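Local coordinates for protein uricase (Arthrobacter globiformis, PDB 2YZC) that catalyses the oxidation of uric acid by molecular oxygen to 5-hydroxyisourate, a step on the way to (S)-allantoin, at residues Phe88-Gly93 with Gln144-Gly149; Arg207-Lys212 with Glu235-Ile240; Phe166-Asp169 with Gln175-Thr178; Leu27-Arg32 with Asp80-Thr85; Ala188-Asn193 with Ala201-Val206. All blocks are in the same frame, centred on the assembly; numbering follows the deposited sequence.

Contact 1: Phe88-Gly93 with Gln144-Gly149; sequences FLLRLG and QAIVAG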
# COMPACT_ATOMS: atom_id res chain seq x y z
N PHE A 88 -3.23 10.03 27.36
CA PHE A 88 -1.80 9.85 27.14
C PHE A 88 -1.30 11.06 26.37
O PHE A 88 -0.26 11.63 26.70
CB PHE A 88 -1.54 8.57 26.33
CG PHE A 88 -0.08 8.27 26.13
CD1 PHE A 88 0.77 8.10 27.22
CD2 PHE A 88 0.44 8.13 24.84
CE1 PHE A 88 2.13 7.80 27.03
CE2 PHE A 88 1.79 7.83 24.65
CZ PHE A 88 2.64 7.66 25.75
N LEU A 89 -2.04 11.46 25.34
CA LEU A 89 -1.64 12.60 24.54
C LEU A 89 -1.64 13.89 25.37
O LEU A 89 -0.76 14.74 25.20
CB LEU A 89 -2.57 12.76 23.33
CG LEU A 89 -2.59 11.62 22.30
CD1 LEU A 89 -3.58 11.96 21.20
CD2 LEU A 89 -1.20 11.42 21.72
N LEU A 90 -2.61 14.02 26.26
CA LEU A 90 -2.71 15.21 27.11
C LEU A 90 -1.47 15.34 28.00
O LEU A 90 -0.95 16.44 28.21
CB LEU A 90 -3.98 15.14 27.97
CG LEU A 90 -5.28 15.47 27.24
CD1 LEU A 90 -6.49 15.04 28.06
CD2 LEU A 90 -5.33 16.97 26.97
N ARG A 91 -0.98 14.21 28.51
CA ARG A 91 0.20 14.26 29.35
C ARG A 91 1.40 14.74 28.53
O ARG A 91 2.16 15.60 28.98
CB ARG A 91 0.50 12.88 29.94
CG ARG A 91 1.67 12.92 30.91
CD ARG A 91 2.04 11.56 31.46
NE ARG A 91 3.22 11.69 32.32
CZ ARG A 91 3.90 10.68 32.83
NH1 ARG A 91 3.53 9.43 32.58
NH2 ARG A 91 4.95 10.91 33.60
N LEU A 92 1.56 14.19 27.33
CA LEU A 92 2.66 14.57 26.45
C LEU A 92 2.60 16.05 26.09
O LEU A 92 3.60 16.76 26.20
CB LEU A 92 2.63 13.73 25.16
CG LEU A 92 3.12 12.28 25.28
CD1 LEU A 92 2.71 11.48 24.05
CD2 LEU A 92 4.63 12.29 25.46
N GLY A 93 1.43 16.50 25.65
CA GLY A 93 1.26 17.88 25.27
C GLY A 93 1.59 18.86 26.38
O GLY A 93 2.30 19.85 26.16
N GLN A 144 -6.79 23.51 25.23
CA GLN A 144 -6.54 22.13 24.86
C GLN A 144 -7.74 21.65 24.03
O GLN A 144 -8.86 21.58 24.54
CB GLN A 144 -6.40 21.27 26.11
CG GLN A 144 -5.13 21.56 26.89
CD GLN A 144 -5.25 21.20 28.36
OE1 GLN A 144 -6.04 20.33 28.73
NE2 GLN A 144 -4.47 21.86 29.20
N ALA A 145 -7.51 21.35 22.75
CA ALA A 145 -8.57 20.90 21.86
C ALA A 145 -8.32 19.47 21.44
O ALA A 145 -7.21 19.13 21.02
CB ALA A 145 -8.64 21.80 20.64
N ILE A 146 -9.36 18.63 21.54
CA ILE A 146 -9.26 17.22 21.18
C ILE A 146 -10.28 16.79 20.14
O ILE A 146 -11.48 17.09 20.25
CB ILE A 146 -9.44 16.32 22.42
CG1 ILE A 146 -8.35 16.61 23.44
CG2 ILE A 146 -9.42 14.86 22.01
CD1 ILE A 146 -8.54 15.87 24.75
N VAL A 147 -9.80 16.07 19.13
CA VAL A 147 -10.63 15.53 18.07
C VAL A 147 -10.41 14.02 18.04
O VAL A 147 -9.28 13.56 17.85
CB VAL A 147 -10.24 16.11 16.68
CG1 VAL A 147 -10.90 15.31 15.55
CG2 VAL A 147 -10.65 17.57 16.59
N ALA A 148 -11.47 13.25 18.25
CA ALA A 148 -11.38 11.79 18.22
C ALA A 148 -12.00 11.35 16.91
O ALA A 148 -12.75 12.10 16.29
CB ALA A 148 -12.13 11.17 19.40
N GLY A 149 -11.70 10.14 16.46
CA GLY A 149 -12.28 9.70 15.22
C GLY A 149 -12.18 8.21 14.98
O GLY A 149 -11.64 7.46 15.79
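The flat group in this contact is the side-chain amide of Gln144, and it meets Leu90 through its oxygen: OE1 of Gln144 lies 3.9 Å from the methyl CD2 of Leu90. A methyl offers no conventional polar hydrogen, so the approach is van der Waals in kind. The apolar half is carried by Ile146. Its terminal CD1 stands 4.0 Å from Leu90 CD1, and Leu90 CG and CD2 each lie 4.1 Å from the same atom, so that the methyl rests almost evenly against the whole fork of the leucine. Both strand side chains run at about a right angle to Leu90. With CG of Gln144 beside the backbone N (chi1 -69°) and the chain extended beyond it, the amide is carried out to the methyl. Gln144 and Ile146 are two residues apart on strand 143-157 and both direct their CB at the helix, while Ala145 between them turns away. The backbones keep their distance, with 8.2 Å from Leu90 CA to Gln144 CA. Leu137 of strand 131-140 touches both Leu90 and Ile146, adding to the apolar patch. Such packing of helix 85-99 over an antiparallel sheet is characteristic of the tunnelling fold (T-fold) of the uricase family.

Contact 2: Arg207-Lys212 with Glu235-Ile240; sequences RGLLLK and ETHPEI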
# COMPACT_ATOMS: atom_id res chain seq x y z
N ARG A 207 -19.43 5.35 17.75
CA ARG A 207 -19.33 4.28 16.76
C ARG A 207 -20.70 3.63 16.55
O ARG A 207 -21.15 3.43 15.42
CB ARG A 207 -18.32 3.22 17.22
CG ARG A 207 -18.28 1.96 16.37
CD ARG A 207 -17.27 0.96 16.94
NE ARG A 207 -17.25 -0.28 16.18
CZ ARG A 207 -18.22 -1.18 16.18
NH1 ARG A 207 -19.32 -0.99 16.90
NH2 ARG A 207 -18.11 -2.28 15.44
N GLY A 208 -21.37 3.30 17.65
CA GLY A 208 -22.68 2.68 17.57
C GLY A 208 -23.74 3.56 16.92
O GLY A 208 -24.58 3.07 16.17
N LEU A 209 -23.70 4.85 17.21
CA LEU A 209 -24.68 5.78 16.64
C LEU A 209 -24.49 5.93 15.13
O LEU A 209 -25.46 6.04 14.38
CB LEU A 209 -24.56 7.15 17.31
CG LEU A 209 -24.90 7.18 18.80
CD1 LEU A 209 -24.52 8.53 19.40
CD2 LEU A 209 -26.38 6.90 18.99
N LEU A 210 -23.23 5.95 14.69
CA LEU A 210 -22.93 6.07 13.27
C LEU A 210 -23.40 4.83 12.53
O LEU A 210 -24.03 4.92 11.47
CB LEU A 210 -21.42 6.25 13.05
CG LEU A 210 -20.79 7.55 13.57
CD1 LEU A 210 -19.28 7.48 13.41
CD2 LEU A 210 -21.35 8.74 12.80
N LEU A 211 -23.09 3.66 13.08
CA LEU A 211 -23.47 2.39 12.47
C LEU A 211 -24.99 2.28 12.41
O LEU A 211 -25.55 1.83 11.40
CB LEU A 211 -22.89 1.23 13.28
CG LEU A 211 -21.73 0.40 12.70
CD1 LEU A 211 -20.94 1.18 11.68
CD2 LEU A 211 -20.85 -0.07 13.86
N LYS A 212 -25.65 2.69 13.49
CA LYS A 212 -27.11 2.63 13.57
C LYS A 212 -27.79 3.52 12.55
O LYS A 212 -28.73 3.10 11.87
CB LYS A 212 -27.57 3.02 14.98
CG LYS A 212 -29.08 3.06 15.16
CD LYS A 212 -29.46 3.52 16.56
CE LYS A 212 -30.97 3.64 16.72
NZ LYS A 212 -31.66 2.34 16.53
N GLU A 235 -26.79 15.18 18.79
CA GLU A 235 -27.97 15.16 19.65
C GLU A 235 -27.77 14.32 20.90
O GLU A 235 -28.38 14.57 21.94
CB GLU A 235 -29.19 14.65 18.87
CG GLU A 235 -29.74 15.63 17.86
CD GLU A 235 -30.94 15.09 17.12
OE1 GLU A 235 -31.58 15.86 16.37
OE2 GLU A 235 -31.24 13.89 17.27
N THR A 236 -26.90 13.32 20.80
CA THR A 236 -26.65 12.42 21.92
C THR A 236 -25.53 12.87 22.86
O THR A 236 -25.58 12.59 24.06
CB THR A 236 -26.32 11.00 21.41
OG1 THR A 236 -27.40 10.53 20.59
CG2 THR A 236 -26.13 10.04 22.58
N HIS A 237 -24.53 13.56 22.33
CA HIS A 237 -23.40 13.96 23.16
C HIS A 237 -23.13 15.45 23.28
O HIS A 237 -22.58 16.07 22.38
CB HIS A 237 -22.13 13.27 22.66
CG HIS A 237 -22.15 11.78 22.86
ND1 HIS A 237 -22.60 10.91 21.89
CD2 HIS A 237 -21.81 11.03 23.93
CE1 HIS A 237 -22.53 9.67 22.36
NE2 HIS A 237 -22.06 9.72 23.59
N PRO A 238 -23.51 16.04 24.43
CA PRO A 238 -23.33 17.47 24.71
C PRO A 238 -21.87 17.91 24.63
O PRO A 238 -21.58 19.07 24.34
CB PRO A 238 -23.89 17.62 26.13
CG PRO A 238 -24.93 16.55 26.20
CD PRO A 238 -24.22 15.38 25.54
N GLU A 239 -20.94 16.98 24.88
CA GLU A 239 -19.53 17.32 24.84
C GLU A 239 -18.96 17.44 23.43
O GLU A 239 -17.80 17.81 23.26
CB GLU A 239 -18.70 16.29 25.63
CG GLU A 239 -19.10 14.85 25.42
CD GLU A 239 -20.34 14.47 26.21
OE1 GLU A 239 -20.30 14.59 27.46
OE2 GLU A 239 -21.34 14.06 25.60
N ILE A 240 -19.77 17.14 22.42
CA ILE A 240 -19.31 17.24 21.04
C ILE A 240 -19.88 18.48 20.36
O ILE A 240 -21.09 18.69 20.35
CB ILE A 240 -19.69 15.98 20.23
CG1 ILE A 240 -19.00 14.74 20.83
CG2 ILE A 240 -19.30 16.17 18.76
CD1 ILE A 240 -19.33 13.42 20.11
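Leu209 and Thr236 reach toward each other tip to tip where two successive helices, 199-216 and 222-236, pack as a helical hairpin. The methyl CD1 of Leu209 does most of the touching, at 3.7 Å from Thr236 CB and 3.9 Å from Thr236 CG2. The same methyl comes to the imidazole of His237 at the ring edge, near its plane. Thr236 OG1 lies 3.7 Å from Leu209 CD1 and 4.1 Å from Leu209 CD2, so both branches border the hydroxyl. That oxygen sits beside its own backbone N (chi1 -57°), where it hydrogen-bonds back to the carbonyl of Ala232, one turn earlier; this places CG2 beside the carbonyl carbon. The hydroxyl is thus satisfied within its helix and meets the leucine merely by packing. Further out, Leu210 lies on Met229 and Val233 while Leu209 meets Thr236, consistent with an antiparallel run of the two helices. His237 is the first residue to leave helical geometry and opens a type I turn that hands the chain to strand 240-254. His237 also touches Val202 of the first helix, so the turn lies against it. The turn is closed by Ile240 N, which donates to the carbonyl O of His237 at 3.0 Å.

Contact 3: Phe166-Asp169 with Gln175-Thr178; sequences FPRD and QETT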
# COMPACT_ATOMS: atom_id res chain seq x y z
N PHE A 166 -32.36 13.57 -9.52
CA PHE A 166 -31.23 14.44 -9.78
C PHE A 166 -31.39 15.09 -11.15
O PHE A 166 -32.03 14.54 -12.03
CB PHE A 166 -29.90 13.66 -9.72
CG PHE A 166 -29.91 12.36 -10.48
CD1 PHE A 166 -30.32 11.18 -9.87
CD2 PHE A 166 -29.50 12.32 -11.81
CE1 PHE A 166 -30.31 9.97 -10.57
CE2 PHE A 166 -29.50 11.12 -12.52
CZ PHE A 166 -29.90 9.94 -11.90
N PRO A 167 -30.81 16.29 -11.34
CA PRO A 167 -30.94 16.95 -12.64
C PRO A 167 -30.22 16.18 -13.74
O PRO A 167 -29.16 15.60 -13.51
CB PRO A 167 -30.32 18.33 -12.39
CG PRO A 167 -29.28 18.03 -11.36
CD PRO A 167 -30.01 17.11 -10.41
N ARG A 168 -30.80 16.17 -14.94
CA ARG A 168 -30.18 15.46 -16.05
C ARG A 168 -29.64 16.46 -17.06
O ARG A 168 -30.35 16.88 -17.97
CB ARG A 168 -31.21 14.53 -16.72
CG ARG A 168 -31.97 13.64 -15.76
CD ARG A 168 -32.77 12.57 -16.51
NE ARG A 168 -31.87 11.63 -17.17
CZ ARG A 168 -31.21 10.66 -16.55
NH1 ARG A 168 -31.35 10.48 -15.25
NH2 ARG A 168 -30.37 9.89 -17.23
N ASP A 169 -28.37 16.85 -16.90
CA ASP A 169 -27.77 17.82 -17.80
C ASP A 169 -27.29 17.14 -19.09
O ASP A 169 -27.49 15.94 -19.28
CB ASP A 169 -26.62 18.56 -17.10
CG ASP A 169 -25.29 17.85 -17.22
OD1 ASP A 169 -25.28 16.60 -17.24
OD2 ASP A 169 -24.26 18.55 -17.27
N GLN A 175 -28.94 6.50 -14.68
CA GLN A 175 -30.38 6.26 -14.60
C GLN A 175 -30.87 6.29 -13.15
O GLN A 175 -30.13 5.97 -12.22
CB GLN A 175 -30.71 4.90 -15.23
CG GLN A 175 -30.44 4.82 -16.73
CD GLN A 175 -31.20 5.87 -17.52
OE1 GLN A 175 -32.40 6.08 -17.31
NE2 GLN A 175 -30.51 6.54 -18.43
N GLU A 176 -32.12 6.69 -12.98
CA GLU A 176 -32.72 6.75 -11.65
C GLU A 176 -32.90 5.32 -11.13
O GLU A 176 -33.07 4.39 -11.92
CB GLU A 176 -34.08 7.43 -11.70
CG GLU A 176 -34.04 8.91 -12.05
CD GLU A 176 -35.39 9.57 -11.86
OE1 GLU A 176 -36.30 9.33 -12.68
OE2 GLU A 176 -35.55 10.33 -10.88
N THR A 177 -32.86 5.15 -9.81
CA THR A 177 -33.04 3.83 -9.23
C THR A 177 -33.65 3.89 -7.84
O THR A 177 -33.43 4.84 -7.09
CB THR A 177 -31.69 3.07 -9.14
OG1 THR A 177 -31.93 1.76 -8.62
CG2 THR A 177 -30.72 3.80 -8.24
N THR A 178 -34.45 2.88 -7.50
CA THR A 178 -35.08 2.82 -6.19
C THR A 178 -34.53 1.65 -5.38
O THR A 178 -35.04 1.35 -4.30
CB THR A 178 -36.61 2.66 -6.29
OG1 THR A 178 -36.92 1.45 -6.98
CG2 THR A 178 -37.22 3.85 -7.03
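NH2 of Arg168 is hydrogen-bonded to the carbonyl O of Leu174. Both segments belong to the long connection between strands 143-157 and 182-192, which here folds back on itself beside the ligand pocket. Arg168 NH2 also packs 3.6 Å from Gln175 NE2, a contact without a hydrogen bond, with guanidinium and amide planes 42° apart and the side chains crossing at about a right angle; Gln175 NE2 has a weak bond of its own to Thr173 O. Glu176 does not form a salt bridge with the arginine, since Arg168 NH1 and Glu176 OE1 are 5.7 Å apart. Its OE2 is engaged by the backbone N of Gly165 instead. Next to these polar groups lies Phe166, whose chi1 of 47° brings the end of the ring toward segment 175-178. CZ of the ring comes edge-on to the peptide carbon C of Gln175, at 4.0 Å. Phe166 also stacks on Phe163, which lines the allantoate pocket and probably binds urate, and touches Leu174, another pocket residue; Val64 of a neighbouring subunit packs against it as well. Phe166 is thus a second-shell residue of the site, its side chain about 7 Å from the bound allantoate. Alongside the ring, Glu176 CG stands 4.2 Å from Phe166 CE1.

Contact 4: Leu27-Arg32 with Asp80-Thr85; sequences LVKVTR and DGFATT
A chi1 of 44° holds CG of Phe82 between its backbone N and carbonyl carbon and swings the ring over to Lys29, whose own CG is anti to the backbone N (chi1 175°). CE1 of Phe82 is 4.0 Å from Lys29 CB and 4.1 Å from Lys29 CG, so the aliphatic base of the lysine carries this packing. Leu27, two residues back and on the same side of the strand, adds its CD2 at 4.2 Å from Phe82 CZ. Bends at chi2 and chi4 take the lysine past Gly81, with Lys29 CE 4.3 Å from Gly81 CA. NZ then donates to Val30 O at 2.8 Å from above the carbonyl plane, 55° out of it, and forms a salt bridge with Glu267 of a neighbouring subunit. The ammonium group is held by two partners while CB and CG of the lysine pack on the ring. Gly81, with positive phi, is the first residue to leave helical geometry after helix 67-78, and Thr84 is the N-cap of helix 85-99. The loop thus joins two helices and lies on the end of strand 13-31; Phe82 also touches Gln40 on strand 38-50. Val28 and Lys29 pair antiparallel with a neighbouring subunit's strand, carrying the sheet across the interface.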
# COMPACT_ATOMS: atom_id res chain seq x y z
N LEU A 27 4.12 2.14 19.59
CA LEU A 27 4.19 1.74 20.98
C LEU A 27 3.20 0.65 21.36
O LEU A 27 2.04 0.70 20.98
CB LEU A 27 3.94 2.95 21.89
CG LEU A 27 3.48 2.66 23.32
CD1 LEU A 27 4.66 2.18 24.17
CD2 LEU A 27 2.87 3.92 23.93
N VAL A 28 3.69 -0.33 22.12
CA VAL A 28 2.82 -1.37 22.63
C VAL A 28 3.07 -1.38 24.13
O VAL A 28 4.20 -1.57 24.58
CB VAL A 28 3.14 -2.75 22.03
CG1 VAL A 28 2.41 -3.85 22.80
CG2 VAL A 28 2.69 -2.80 20.58
N LYS A 29 2.01 -1.12 24.89
CA LYS A 29 2.10 -1.10 26.35
C LYS A 29 1.37 -2.32 26.90
O LYS A 29 0.16 -2.48 26.69
CB LYS A 29 1.48 0.17 26.93
CG LYS A 29 1.43 0.20 28.46
CD LYS A 29 2.82 0.14 29.06
CE LYS A 29 2.80 0.23 30.58
NZ LYS A 29 2.18 -0.96 31.22
N VAL A 30 2.10 -3.18 27.59
CA VAL A 30 1.49 -4.36 28.18
C VAL A 30 1.26 -4.12 29.66
O VAL A 30 2.16 -3.66 30.37
CB VAL A 30 2.39 -5.61 28.03
CG1 VAL A 30 1.72 -6.81 28.69
CG2 VAL A 30 2.66 -5.90 26.56
N THR A 31 0.05 -4.39 30.13
CA THR A 31 -0.27 -4.25 31.54
C THR A 31 -0.23 -5.67 32.07
O THR A 31 -1.02 -6.51 31.65
CB THR A 31 -1.68 -3.67 31.76
OG1 THR A 31 -1.75 -2.35 31.20
CG2 THR A 31 -2.00 -3.58 33.25
N ARG A 32 0.70 -5.95 32.98
CA ARG A 32 0.80 -7.30 33.53
C ARG A 32 0.97 -7.33 35.04
O ARG A 32 1.87 -8.00 35.56
CB ARG A 32 1.93 -8.07 32.84
CG ARG A 32 3.28 -7.37 32.85
CD ARG A 32 4.43 -8.38 32.87
NE ARG A 32 4.57 -9.11 31.62
CZ ARG A 32 5.31 -10.21 31.48
NH1 ARG A 32 5.39 -10.81 30.30
NH2 ARG A 32 5.96 -10.71 32.51
N ASP A 80 4.50 4.61 32.84
CA ASP A 80 3.59 4.87 33.96
C ASP A 80 2.17 4.41 33.67
O ASP A 80 1.31 4.40 34.55
CB ASP A 80 3.56 6.37 34.29
CG ASP A 80 4.92 6.90 34.65
OD1 ASP A 80 5.58 6.30 35.53
OD2 ASP A 80 5.33 7.93 34.07
N GLY A 81 1.91 4.04 32.42
CA GLY A 81 0.58 3.60 32.05
C GLY A 81 -0.34 4.78 31.77
O GLY A 81 -0.07 5.91 32.20
N PHE A 82 -1.42 4.53 31.06
CA PHE A 82 -2.38 5.57 30.72
C PHE A 82 -3.76 4.95 30.57
O PHE A 82 -3.90 3.87 30.01
CB PHE A 82 -1.96 6.29 29.43
CG PHE A 82 -1.51 5.36 28.34
CD1 PHE A 82 -0.22 4.84 28.34
CD2 PHE A 82 -2.38 5.01 27.30
CE1 PHE A 82 0.21 3.98 27.31
CE2 PHE A 82 -1.96 4.16 26.27
CZ PHE A 82 -0.66 3.64 26.28
N ALA A 83 -4.77 5.65 31.07
CA ALA A 83 -6.15 5.18 31.03
C ALA A 83 -6.71 5.11 29.61
O ALA A 83 -7.34 4.12 29.23
CB ALA A 83 -7.03 6.08 31.89
N THR A 84 -6.48 6.16 28.84
CA THR A 84 -6.96 6.22 27.47
C THR A 84 -5.91 6.87 26.59
O THR A 84 -4.95 7.46 27.09
CB THR A 84 -8.25 7.06 27.36
OG1 THR A 84 -7.97 8.40 27.77
CG2 THR A 84 -9.37 6.49 28.24
N THR A 85 -6.10 6.76 25.28
CA THR A 85 -5.19 7.36 24.32
C THR A 85 -5.20 8.88 24.45
O THR A 85 -4.16 9.53 24.43
CB THR A 85 -5.58 6.95 22.89
OG1 THR A 85 -5.49 5.53 22.77
CG2 THR A 85 -4.67 7.61 21.87

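Contact 5: Ala188-Asn193 with Ala201-Val206; sequences ARWRYN and AVYASV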
# COMPACT_ATOMS: atom_id res chain seq x y z
N ALA A 188 -14.81 9.35 10.25
CA ALA A 188 -15.47 10.43 10.96
C ALA A 188 -14.56 10.98 12.04
O ALA A 188 -13.78 10.24 12.64
CB ALA A 188 -16.76 9.93 11.59
N ARG A 189 -14.66 12.28 12.28
CA ARG A 189 -13.86 12.93 13.30
C ARG A 189 -14.75 13.95 14.01
O ARG A 189 -15.46 14.72 13.36
CB ARG A 189 -12.64 13.59 12.67
CG ARG A 189 -11.53 12.58 12.39
CD ARG A 189 -10.49 13.10 11.43
NE ARG A 189 -9.38 12.16 11.28
CZ ARG A 189 -9.50 10.88 10.96
NH1 ARG A 189 -10.70 10.35 10.74
NH2 ARG A 189 -8.42 10.12 10.84
N TRP A 190 -14.72 13.91 15.33
CA TRP A 190 -15.54 14.82 16.12
C TRP A 190 -14.71 15.58 17.15
O TRP A 190 -13.78 15.04 17.76
CB TRP A 190 -16.69 14.04 16.78
CG TRP A 190 -16.27 12.86 17.60
CD1 TRP A 190 -16.06 12.83 18.95
CD2 TRP A 190 -16.03 11.52 17.14
NE1 TRP A 190 -15.71 11.57 19.36
CE2 TRP A 190 -15.68 10.74 18.27
CE3 TRP A 190 -16.08 10.90 15.88
CZ2 TRP A 190 -15.38 9.37 18.18
CZ3 TRP A 190 -15.78 9.54 15.79
CH2 TRP A 190 -15.44 8.79 16.93
N ARG A 191 -15.03 16.86 17.32
CA ARG A 191 -14.31 17.72 18.24
C ARG A 191 -15.06 17.91 19.56
O ARG A 191 -16.23 18.27 19.57
CB ARG A 191 -14.07 19.09 17.60
CG ARG A 191 -13.34 20.08 18.50
CD ARG A 191 -12.99 21.36 17.74
NE ARG A 191 -14.17 22.17 17.42
CZ ARG A 191 -14.83 22.91 18.31
NH1 ARG A 191 -14.43 22.95 19.57
NH2 ARG A 191 -15.88 23.63 17.93
N TYR A 192 -14.36 17.65 20.66
CA TYR A 192 -14.96 17.80 21.98
C TYR A 192 -14.84 19.26 22.40
O TYR A 192 -13.87 19.94 22.06
CB TYR A 192 -14.22 16.92 22.99
CG TYR A 192 -14.39 15.43 22.74
CD1 TYR A 192 -15.65 14.84 22.73
CD2 TYR A 192 -13.28 14.62 22.52
CE1 TYR A 192 -15.81 13.48 22.53
CE2 TYR A 192 -13.43 13.24 22.31
CZ TYR A 192 -14.70 12.68 22.32
OH TYR A 192 -14.86 11.33 22.12
N ASN A 193 -15.84 19.76 23.14
CA ASN A 193 -15.79 21.14 23.60
C ASN A 193 -15.24 21.21 25.02
O ASN A 193 -15.24 22.27 25.65
CB ASN A 193 -17.19 21.78 23.53
CG ASN A 193 -18.27 20.91 24.14
OD1 ASN A 193 -19.37 20.81 23.59
ND2 ASN A 193 -17.97 20.30 25.27
N ALA A 201 -15.94 5.48 26.57
CA ALA A 201 -17.39 5.33 26.51
C ALA A 201 -18.00 6.13 25.36
O ALA A 201 -18.90 5.66 24.68
CB ALA A 201 -18.02 5.75 27.84
N VAL A 202 -17.50 7.35 25.15
CA VAL A 202 -18.03 8.17 24.07
C VAL A 202 -17.64 7.59 22.72
O VAL A 202 -18.46 7.54 21.80
CB VAL A 202 -17.55 9.63 24.18
CG1 VAL A 202 -18.01 10.44 22.98
CG2 VAL A 202 -18.10 10.25 25.46
N TYR A 203 -16.40 7.12 22.58
CA TYR A 203 -16.00 6.53 21.30
C TYR A 203 -16.93 5.36 20.97
O TYR A 203 -17.41 5.24 19.84
CB TYR A 203 -14.55 6.04 21.35
CG TYR A 203 -14.14 5.24 20.13
CD1 TYR A 203 -14.29 3.85 20.10
CD2 TYR A 203 -13.62 5.87 19.00
CE1 TYR A 203 -13.93 3.11 18.97
CE2 TYR A 203 -13.26 5.14 17.87
CZ TYR A 203 -13.42 3.76 17.86
OH TYR A 203 -13.04 3.04 16.75
N ALA A 204 -17.19 4.50 21.95
CA ALA A 204 -18.06 3.35 21.73
C ALA A 204 -19.47 3.79 21.35
O ALA A 204 -20.09 3.22 20.45
CB ALA A 204 -18.10 2.47 22.98
N SER A 205 -19.97 4.81 22.04
CA SER A 205 -21.31 5.31 21.75
C SER A 205 -21.38 5.91 20.36
O SER A 205 -22.33 5.65 19.61
CB SER A 205 -21.71 6.36 22.78
OG SER A 205 -22.92 6.99 22.38
N VAL A 206 -20.40 6.73 20.02
CA VAL A 206 -20.37 7.38 18.71
C VAL A 206 -20.32 6.33 17.60
O VAL A 206 -21.08 6.39 16.64
CB VAL A 206 -19.17 8.36 18.61
CG1 VAL A 206 -19.00 8.86 17.18
CG2 VAL A 206 -19.42 9.56 19.53
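The indole of Trp190 presents one face to Val206 and an edge to Tyr203. Over the face, Val206 CG1 stands 3.5 Å from the centroid of the six-membered ring and only 10° off its normal, which meets the criterion for a CH-pi contact. That methyl is anti to the backbone N of Val206, an orientation that aims it from the helix straight at the indole; the two side chains come from opposite directions. At the rim, Tyr203 CD2 approaches near the indole plane, 4.0 Å from Trp190 CZ2, with the tyrosine crossing the tryptophan at about a right angle. The hydroxyl of Tyr203 is engaged elsewhere, by Glu131 OE2. Tyr192 follows two residues later on the strand, and its OH accepts the indole hydrogen: Trp190 NE1 to Tyr192 OH is 2.9 Å, with an N-H...O angle of 162°, and the oxygen lies close to the ring plane. This nearly straight bond satisfies a buried N-H and braces the two aromatic groups against each other. The tyrosine in turn meets Val202 edge-on, near the ring plane, with OH 3.4 Å and CE1 3.8 Å from Val202 CG1. One helical turn apart, Val206 takes the tryptophan face and Val202 chiefly the tyrosine edge. Strand 188-192 and helix 201-206 run obliquely antiparallel, 137° between their directions, with axes 11.4 Å apart at closest approach. The aromatic side chains span this separation, and Ile240 of the adjoining strand 240-254 adds contacts with Trp190, Tyr192 and Val206; Ala148 of strand 143-157, the other neighbour, touches both strand aromatics.

Overall arrangement
Contacts 1 and 5 are buried and set helices against neighbouring strands of one sheet; they meet through backbone pairing of Ile146 with Tyr192 and Ala148 with Trp190. Contact 2 shares helix 199-216 with contact 5, their centres about 7 Å apart, but is more open and binds helix to helix. Contact 4 touches contact 1 through the Arg91-Asp80 salt bridge and the Phe88-Phe82 ring contact. Contact 3 stands apart, its centre at least 32 Å from every other, in an irregular loop by the ligand. Aliphatic and aromatic packing rules contacts 1 and 5. Contact 3 is largely polar and exposed, and like contact 4 it borders another subunit; in contact 4 a lysine combines aliphatic packing with a salt bridge.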